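Long-range contact in 14L protein (Yaba-like disease virus, PDB 4EKX), which probably binds interleukin-18 and so blunts the host's inflammatory signalling, as poxvirus IL-18-binding proteins do: residues V11-L21 and S103-N111. The protein carries 2 engineered substitutions. Residues are numbered along the deposited sequence; the frame is centred on the assembly and turned at random.
Sequences VPVKETSKVVL and SVILSKIWN
W110 slides its indole under the turn that joins strands 6-12 and 18-26, and E15 crosses the ring with its CB. This CB sits 3.4 Å from the centroid of the six-membered ring, almost on the ring normal, a CH-pi contact over the face. With CG anti to the backbone N (chi1 174°) and the chain extended, E15 runs out over the CZ3 rim, and the carboxylate lies beyond it, tilted 19° to the indole plane; its OE2 makes a salt bridge to R85. At the ring edge W110 NE1 donates to P12 O (2.9 Å), the oxygen lying almost in the indole plane while the nitrogen stands 36° out of the carbonyl plane. This bond and the E15 contact together fix the rotation of the ring. V19 and W110 point at each other from opposite directions, V19 CG1 at the ring edge and CG2 3.7 Å from W110 CH2. L106 CB, from the helix itself, lies near the rim on the opposite face from E15. In this immunoglobulin-like beta sandwich the contact brings the C-terminal helix 106-110 against the first hairpin of one sheet, just after the edge strand 100-104 of the other. Between the sheets, L21 and L106 meet tip to tip, CD2 to CD2 at 3.9 Å. V11 splits its branches: CG1 lies 4.1 Å from L106 CD2 and also faces V104, whereas CG2 packs 4.0 Å from I109 CG2. Beyond V11 and P12 the first sheet continues into an antiparallel strand of a second subunit.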
# COMPACT_ATOMS: atom_id res chain seq x y z
N VAL D 11 5.87 9.99 -2.04
CA VAL D 11 6.24 10.69 -0.81
C VAL D 11 5.00 11.31 -0.16
O VAL D 11 4.02 11.62 -0.84
CB VAL D 11 7.28 11.81 -1.07
CG1 VAL D 11 8.60 11.21 -1.54
CG2 VAL D 11 6.75 12.81 -2.08
N PRO D 12 5.05 11.50 1.17
CA PRO D 12 3.91 12.18 1.79
C PRO D 12 3.98 13.69 1.52
O PRO D 12 5.08 14.25 1.48
CB PRO D 12 4.09 11.88 3.28
CG PRO D 12 5.58 11.76 3.45
CD PRO D 12 6.11 11.17 2.14
N VAL D 13 2.82 14.31 1.32
CA VAL D 13 2.75 15.74 1.03
C VAL D 13 3.15 16.60 2.23
O VAL D 13 3.47 17.78 2.08
CB VAL D 13 1.34 16.16 0.57
CG1 VAL D 13 0.98 15.44 -0.72
CG2 VAL D 13 0.32 15.88 1.65
N LYS D 14 3.12 16.02 3.42
CA LYS D 14 3.55 16.74 4.61
C LYS D 14 4.41 15.87 5.51
O LYS D 14 4.26 14.64 5.55
CB LYS D 14 2.34 17.26 5.40
CG LYS D 14 1.40 16.17 5.89
CD LYS D 14 0.17 16.79 6.54
CE LYS D 14 -0.93 15.76 6.78
NZ LYS D 14 -0.57 14.78 7.84
N GLU D 15 5.33 16.51 6.21
CA GLU D 15 6.14 15.82 7.20
C GLU D 15 5.29 15.44 8.41
O GLU D 15 4.41 16.21 8.85
CB GLU D 15 7.30 16.73 7.62
CG GLU D 15 8.12 16.16 8.76
CD GLU D 15 9.31 17.04 9.12
OE1 GLU D 15 9.50 18.11 8.50
OE2 GLU D 15 10.05 16.65 10.03
N THR D 16 5.55 14.25 8.95
CA THR D 16 5.00 13.81 10.23
C THR D 16 6.12 13.20 11.07
O THR D 16 7.28 13.16 10.64
CB THR D 16 3.86 12.78 10.05
OG1 THR D 16 4.34 11.66 9.29
CG2 THR D 16 2.67 13.41 9.33
N SER D 17 5.79 12.73 12.28
CA SER D 17 6.81 12.20 13.19
C SER D 17 7.47 10.96 12.61
O SER D 17 8.65 10.70 12.84
CB SER D 17 6.18 11.85 14.54
OG SER D 17 5.27 10.77 14.41
N LYS D 18 6.71 10.20 11.84
CA LYS D 18 7.22 9.04 11.13
C LYS D 18 6.91 9.19 9.65
O LYS D 18 5.75 9.13 9.26
CB LYS D 18 6.57 7.77 11.67
CG LYS D 18 6.95 6.50 10.93
CD LYS D 18 6.52 5.28 11.72
CE LYS D 18 6.59 4.02 10.87
NZ LYS D 18 5.92 2.87 11.54
N VAL D 19 7.94 9.40 8.85
CA VAL D 19 7.76 9.65 7.41
C VAL D 19 8.13 8.41 6.61
O VAL D 19 9.20 7.84 6.79
CB VAL D 19 8.62 10.85 6.93
CG1 VAL D 19 8.81 10.84 5.42
CG2 VAL D 19 8.00 12.18 7.41
N VAL D 20 7.23 7.98 5.72
CA VAL D 20 7.51 6.80 4.91
C VAL D 20 7.53 7.16 3.43
O VAL D 20 6.60 7.78 2.93
CB VAL D 20 6.42 5.72 5.10
CG1 VAL D 20 6.72 4.50 4.21
CG2 VAL D 20 6.32 5.32 6.56
N LEU D 21 8.63 6.81 2.76
CA LEU D 21 8.73 6.94 1.31
C LEU D 21 8.63 5.55 0.74
O LEU D 21 9.27 4.62 1.23
CB LEU D 21 10.07 7.55 0.90
CG LEU D 21 10.55 8.72 1.79
CD1 LEU D 21 11.84 9.31 1.22
CD2 LEU D 21 9.47 9.79 1.91
N SER D 103 15.06 10.05 -7.54
CA SER D 103 15.50 10.64 -6.28
C SER D 103 14.55 11.72 -5.83
O SER D 103 13.71 12.19 -6.60
CB SER D 103 16.93 11.19 -6.41
OG SER D 103 16.99 12.27 -7.33
N VAL D 104 14.68 12.10 -4.57
CA VAL D 104 13.85 13.16 -4.01
C VAL D 104 14.60 13.85 -2.88
O VAL D 104 15.39 13.23 -2.17
CB VAL D 104 12.49 12.60 -3.48
CG1 VAL D 104 12.72 11.57 -2.38
CG2 VAL D 104 11.59 13.73 -3.00
N ILE D 105 14.36 15.15 -2.76
CA ILE D 105 14.81 15.93 -1.62
C ILE D 105 13.55 16.44 -0.94
O ILE D 105 12.83 17.27 -1.49
CB ILE D 105 15.71 17.10 -2.05
CG1 ILE D 105 17.03 16.56 -2.60
CG2 ILE D 105 15.97 18.07 -0.87
CD1 ILE D 105 17.93 17.63 -3.17
N LEU D 106 13.27 15.91 0.24
CA LEU D 106 11.99 16.16 0.91
C LEU D 106 11.65 17.63 1.15
O LEU D 106 10.51 18.03 0.95
CB LEU D 106 11.91 15.34 2.21
CG LEU D 106 11.89 13.84 1.89
CD1 LEU D 106 12.09 12.99 3.13
CD2 LEU D 106 10.59 13.49 1.16
N SER D 107 12.62 18.44 1.56
CA SER D 107 12.34 19.84 1.84
C SER D 107 11.72 20.54 0.62
O SER D 107 10.94 21.48 0.77
CB SER D 107 13.60 20.59 2.31
OG SER D 107 14.63 20.50 1.33
N LYS D 108 12.08 20.07 -0.57
CA LYS D 108 11.56 20.64 -1.80
C LYS D 108 10.09 20.29 -1.99
O LYS D 108 9.30 21.11 -2.44
CB LYS D 108 12.35 20.13 -3.00
CG LYS D 108 13.78 20.63 -3.06
N ILE D 109 9.72 19.07 -1.61
CA ILE D 109 8.34 18.65 -1.69
C ILE D 109 7.52 19.38 -0.64
O ILE D 109 6.44 19.88 -0.92
CB ILE D 109 8.20 17.14 -1.47
CG1 ILE D 109 8.98 16.37 -2.54
CG2 ILE D 109 6.74 16.74 -1.48
CD1 ILE D 109 8.31 16.37 -3.89
N TRP D 110 8.04 19.42 0.58
CA TRP D 110 7.30 19.95 1.69
C TRP D 110 7.17 21.45 1.68
O TRP D 110 6.21 22.00 2.25
CB TRP D 110 7.89 19.46 3.00
CG TRP D 110 7.72 17.98 3.20
CD1 TRP D 110 6.78 17.15 2.60
CD2 TRP D 110 8.51 17.09 4.06
NE1 TRP D 110 6.93 15.86 3.03
CE2 TRP D 110 7.95 15.76 3.90
CE3 TRP D 110 9.59 17.27 4.91
CZ2 TRP D 110 8.45 14.67 4.57
CZ3 TRP D 110 10.09 16.16 5.59
CH2 TRP D 110 9.53 14.89 5.42
N ASN D 111 8.12 22.12 1.04
CA ASN D 111 8.10 23.58 0.96
C ASN D 111 7.35 24.08 -0.27
O ASN D 111 7.18 25.28 -0.45
CB ASN D 111 9.53 24.13 0.97
CG ASN D 111 10.22 23.94 2.30
OD1 ASN D 111 9.60 23.58 3.30
ND2 ASN D 111 11.53 24.18 2.33